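Local structure of enoyl-CoA hydratase (Mycolicibacterium smegmatis, 7MCM) at the interface of chains A and B. The protein catalyses the reversible hydration of trans-2-enoyl-CoA thioesters to (3S)-3-hydroxyacyl-CoA, a reaction that probably serves fatty acid oxidation. Numbering follows the deposited sequence. Chains: chain A/B, Enoyl-CoA hydratase.

Contact 1 and contact 2 are neighbouring patches of one interface between chains A and B, with the centres of their C-alpha atoms about 16 Å apart. They share no residue. Contact 1 sets loop 149-151 and helix 154-162 of chain A against helices 213-228 and 231-241 of chain B. Contact 2 sets 3-10 helix 142-146, helix 164-173 and the following A:Asp175 against helix 197-209 and the following B:Lys210. Contact 1 is mainly apolar, whereas contact 2 is dominated by salt bridges. The two chains offer different surfaces, as expected if this is the trimer contact typical of crotonases within the six-chain assembly.

Contact 1: the interface of chains A and B. Residues chain A 149-151, 155-156; chain B 222-223, 226, 234, 238.
A:Thr155 and A:Trp156, in the first turn of helix 154-162, pack against B:Leu222, B:Ser226 and B:Thr234 from helices 213-228 and 231-241, the C-terminal helical region through which crotonase-fold enzymes commonly assemble. The polar centre is a pair of hydroxyls. A:Thr155 OG1 and B:Ser226 OG share a hydrogen bond of 3.2 Å, in which either could be the donor. The serine OG is also hydrogen-bonded to the carbonyl O of B:Leu222, one turn earlier in its own helix, at 2.9 Å and tilted 35° from the carbonyl plane. The B:Ser226 hydroxyl thus lies between A:Thr155 OG1 and this carbonyl O.

The threonine methyl CG2 points instead to B:Leu222, whose CD1 is 4.0 Å away, the two side chains meeting at about a right angle. The same leucine methyl receives A:Ile149, from the loop 149-151 that precedes the helix. A:Ile149 holds CG1 between its backbone N and carbonyl carbon (chi1 45°), which directs the terminal CD1 toward chain B. There CD1 comes within 3.9 Å of B:Leu222 CD1. It also lies 3.6 Å from the carbonyl O of B:Ala238. Past it, the B:Ala238 methyl rests against A:Gly151, CB to CA 4.0 Å.

At the other end B:Thr234 meets A:Trp156 with both branches. Its methyl CG2 lies 3.9 Å from the tryptophan CB. Its hydroxyl OG1 is 3.4 Å from A:Trp156 CD1 of the five-membered ring.

Contact 2: the interface of chains A and B. Residues chain A 145, 169, 172-173, 175; chain B 204, 207-208, 210.
B:Arg207, near the C-terminal end of helix 197-209 in this enoyl-CoA hydratase/isomerase family protein, runs alongside A:Thr173, its CB near the threonine methyl CG2, and puts its guanidinium between the carboxylates of A:Asp175 and A:Glu169. A bend at chi3 (56°) turns the head group so that different nitrogens serve the two acids. NE makes a nearly straight hydrogen bond and salt bridge to A:Asp175 OD2 at 2.8 Å, meeting the oxygen almost end-on. Here the carboxylate and guanidinium are nearly coplanar, 19° apart. The A:Glu169 carboxylate is turned 73° from the guanidinium. Its OE2 still lies at the guanidinium edge and pairs with NH1 at 3.0 Å, but NH1 comes to it from above the carboxylate plane.

B:Lys210 approaches A:Asp175 tip to tip, its side-chain nitrogen NZ binding the syn lone pair of OD1 at 2.9 Å. A bend in the last lysine torsion brings the same NZ to 2.8 Å from the carbonyl O of B:Arg207, on a lone pair of that oxygen. The two basic residues thus bind mainly different oxygens of one carboxylate, which should favour its charged form.

A:Thr173 sends methyl CG2 to B:Ile208 CG1 at 3.5 Å, while its hydroxyl works within chain A. There OG1 donates to the carbonyl O of A:Glu169 at 2.7 Å and accepts the backbone N of A:Asp175 at 3.1 Å, linking the segments that carry both acids. A:Gln145 supports A:Thr173 from within chain A, its amide NE2 lying 2.8 Å from the carbonyl O of A:Thr173, in plane and on a lone pair.

Contact 1: the interface of chains A and B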
loop_
_atom_site.group_PDB
_atom_site.type_symbol
_atom_site.label_atom_id
_atom_site.label_comp_id
_atom_site.label_asym_id
_atom_site.label_seq_id
_atom_site.Cartn_x
_atom_site.Cartn_y
_atom_site.Cartn_z
ATOM N N ILE A 149 -4.085 16.013 19.503
ATOM C CA ILE A 149 -4.647 15.160 18.459
ATOM C C ILE A 149 -4.940 13.807 19.093
ATOM O O ILE A 149 -4.468 13.543 20.210
ATOM C CB ILE A 149 -3.698 15.068 17.251
ATOM C CG1 ILE A 149 -2.244 14.829 17.699
ATOM C CG2 ILE A 149 -3.761 16.374 16.476
ATOM C CD1 ILE A 149 -1.894 13.373 18.119
ATOM N N PRO A 150 -5.730 12.930 18.447
ATOM C CA PRO A 150 -5.963 11.597 19.024
ATOM C C PRO A 150 -4.692 10.764 18.997
ATOM O O PRO A 150 -4.322 10.212 17.956
ATOM C CB PRO A 150 -7.063 11.002 18.131
ATOM C CG PRO A 150 -7.693 12.199 17.435
ATOM C CD PRO A 150 -6.566 13.173 17.259
ATOM N N GLY A 151 -4.007 10.682 20.133
ATOM C CA GLY A 151 -2.728 10.011 20.156
ATOM C C GLY A 151 -2.790 8.504 20.117
ATOM O O GLY A 151 -1.746 7.848 20.095
ATOM N N THR A 155 -7.742 8.587 14.663
ATOM C CA THR A 155 -7.900 9.148 13.316
ATOM C C THR A 155 -7.863 8.076 12.228
ATOM O O THR A 155 -8.319 8.326 11.102
ATOM C CB THR A 155 -6.816 10.196 13.017
ATOM O OG1 THR A 155 -5.515 9.597 13.098
ATOM C CG2 THR A 155 -6.886 11.382 13.993
ATOM N N TRP A 156 -7.314 6.900 12.521
ATOM C CA TRP A 156 -7.339 5.826 11.531
ATOM C C TRP A 156 -8.692 5.123 11.516
ATOM O O TRP A 156 -9.212 4.795 10.450
ATOM C CB TRP A 156 -6.213 4.828 11.814
ATOM C CG TRP A 156 -5.906 3.857 10.687
ATOM C CD1 TRP A 156 -5.033 4.054 9.656
ATOM C CD2 TRP A 156 -6.453 2.543 10.502
ATOM N NE1 TRP A 156 -5.004 2.954 8.840
ATOM C CE2 TRP A 156 -5.869 2.010 9.333
ATOM C CE3 TRP A 156 -7.383 1.768 11.205
ATOM C CZ2 TRP A 156 -6.179 0.731 8.853
ATOM C CZ3 TRP A 156 -7.690 0.494 10.722
ATOM C CH2 TRP A 156 -7.090 -0.007 9.561
ATOM N N LEU B 222 -3.030 14.599 10.471
ATOM C CA LEU B 222 -3.228 13.205 10.871
ATOM C C LEU B 222 -4.353 12.537 10.098
ATOM O O LEU B 222 -4.224 11.376 9.694
ATOM C CB LEU B 222 -3.537 13.099 12.362
ATOM C CG LEU B 222 -2.471 12.448 13.211
ATOM C CD1 LEU B 222 -3.017 12.163 14.614
ATOM C CD2 LEU B 222 -1.976 11.181 12.546
ATOM N N LEU B 223 -5.482 13.228 9.925
ATOM C CA LEU B 223 -6.583 12.641 9.161
ATOM C C LEU B 223 -6.162 12.339 7.729
ATOM O O LEU B 223 -6.526 11.293 7.175
ATOM C CB LEU B 223 -7.793 13.574 9.176
ATOM C CG LEU B 223 -8.626 13.580 10.455
ATOM C CD1 LEU B 223 -9.475 14.839 10.553
ATOM C CD2 LEU B 223 -9.499 12.315 10.490
ATOM N N SER B 226 -4.293 9.154 7.557
ATOM C CA SER B 226 -5.090 7.949 7.761
ATOM C C SER B 226 -5.814 7.489 6.497
ATOM O O SER B 226 -6.165 6.303 6.397
ATOM C CB SER B 226 -6.071 8.190 8.911
ATOM O OG SER B 226 -5.395 8.758 10.050
ATOM N N THR B 234 0.016 5.415 11.173
ATOM C CA THR B 234 -0.758 6.427 11.870
ATOM C C THR B 234 -0.397 6.462 13.352
ATOM O O THR B 234 -0.250 7.544 13.927
ATOM C CB THR B 234 -2.254 6.174 11.665
ATOM O OG1 THR B 234 -2.581 6.327 10.279
ATOM C CG2 THR B 234 -3.088 7.142 12.485
ATOM N N ALA B 238 0.992 9.770 15.203
ATOM C CA ALA B 238 0.263 10.317 16.342
ATOM C C ALA B 238 1.135 10.382 17.590
ATOM O O ALA B 238 1.104 11.376 18.322
ATOM C CB ALA B 238 -0.993 9.487 16.608
#

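Contact 2: the interface of chains A and B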
loop_
_atom_site.group_PDB
_atom_site.type_symbol
_atom_site.label_atom_id
_atom_site.label_comp_id
_atom_site.label_asym_id
_atom_site.label_seq_id
_atom_site.Cartn_x
_atom_site.Cartn_y
_atom_site.Cartn_z
ATOM N N GLN A 145 -9.971 20.252 21.161
ATOM C CA GLN A 145 -10.362 21.302 22.086
ATOM C C GLN A 145 -9.342 21.463 23.197
ATOM O O GLN A 145 -9.329 22.498 23.872
ATOM C CB GLN A 145 -11.738 20.985 22.678
ATOM C CG GLN A 145 -12.789 20.704 21.593
ATOM C CD GLN A 145 -14.210 20.864 22.094
ATOM O OE1 GLN A 145 -14.442 21.002 23.294
ATOM N NE2 GLN A 145 -15.167 20.862 21.174
ATOM N N GLU A 169 -15.444 16.473 10.575
ATOM C CA GLU A 169 -16.304 17.306 11.409
ATOM C C GLU A 169 -16.094 16.992 12.882
ATOM O O GLU A 169 -15.959 17.903 13.706
ATOM C CB GLU A 169 -17.776 17.131 11.027
ATOM C CG GLU A 169 -18.730 17.932 11.911
ATOM C CD GLU A 169 -20.192 17.731 11.543
ATOM O OE1 GLU A 169 -20.457 17.145 10.476
ATOM O OE2 GLU A 169 -21.078 18.114 12.337
ATOM N N LEU A 172 -12.230 17.960 13.997
ATOM C CA LEU A 172 -11.814 19.349 13.901
ATOM C C LEU A 172 -12.662 20.278 14.754
ATOM O O LEU A 172 -12.192 21.360 15.123
ATOM C CB LEU A 172 -11.843 19.803 12.435
ATOM C CG LEU A 172 -10.982 18.909 11.531
ATOM C CD1 LEU A 172 -11.173 19.271 10.055
ATOM C CD2 LEU A 172 -9.516 18.947 11.914
ATOM N N THR A 173 -13.899 19.897 15.067
ATOM C CA THR A 173 -14.682 20.663 16.033
ATOM C C THR A 173 -14.548 20.118 17.447
ATOM O O THR A 173 -14.626 20.895 18.418
ATOM C CB THR A 173 -16.167 20.680 15.648
ATOM O OG1 THR A 173 -16.735 19.378 15.844
ATOM C CG2 THR A 173 -16.349 21.103 14.198
ATOM N N ASP A 175 -16.784 18.402 18.827
ATOM C CA ASP A 175 -18.100 18.531 19.438
ATOM C C ASP A 175 -18.771 17.175 19.636
ATOM O O ASP A 175 -18.404 16.165 19.030
ATOM C CB ASP A 175 -18.992 19.441 18.603
ATOM C CG ASP A 175 -18.510 20.875 18.610
ATOM O OD1 ASP A 175 -17.731 21.234 19.528
ATOM O OD2 ASP A 175 -18.899 21.635 17.699
ATOM N N LEU B 204 -20.538 26.371 10.883
ATOM C CA LEU B 204 -19.685 25.185 10.851
ATOM C C LEU B 204 -18.213 25.557 11.002
ATOM O O LEU B 204 -17.491 24.965 11.813
ATOM C CB LEU B 204 -19.914 24.423 9.540
ATOM C CG LEU B 204 -19.110 23.143 9.317
ATOM C CD1 LEU B 204 -19.372 22.134 10.436
ATOM C CD2 LEU B 204 -19.425 22.531 7.946
ATOM N N ARG B 207 -17.269 26.368 14.600
ATOM C CA ARG B 207 -17.129 25.208 15.485
ATOM C C ARG B 207 -15.727 24.617 15.397
ATOM O O ARG B 207 -15.242 24.009 16.359
ATOM C CB ARG B 207 -18.161 24.137 15.126
ATOM C CG ARG B 207 -19.620 24.457 15.454
ATOM C CD ARG B 207 -20.537 23.394 14.799
ATOM N NE ARG B 207 -20.157 22.050 15.221
ATOM C CZ ARG B 207 -20.469 20.923 14.592
ATOM N NH1 ARG B 207 -21.181 20.921 13.472
ATOM N NH2 ARG B 207 -20.056 19.764 15.103
ATOM N N ILE B 208 -15.058 24.814 14.261
ATOM C CA ILE B 208 -13.658 24.440 14.117
ATOM C C ILE B 208 -12.752 25.532 14.659
ATOM O O ILE B 208 -11.817 25.260 15.418
ATOM C CB ILE B 208 -13.335 24.145 12.641
ATOM C CG1 ILE B 208 -14.173 22.964 12.127
ATOM C CG2 ILE B 208 -11.840 23.899 12.461
ATOM C CD1 ILE B 208 -14.015 22.752 10.627
ATOM N N LYS B 210 -12.985 27.778 16.835
ATOM C CA LYS B 210 -12.906 28.041 18.269
ATOM C C LYS B 210 -11.725 27.323 18.913
ATOM O O LYS B 210 -11.273 27.734 19.983
ATOM C CB LYS B 210 -14.217 27.629 18.946
ATOM C CG LYS B 210 -14.504 26.084 18.926
ATOM C CD LYS B 210 -15.629 25.763 19.934
ATOM C CE LYS B 210 -15.932 24.268 20.024
ATOM N NZ LYS B 210 -16.617 23.773 18.795
#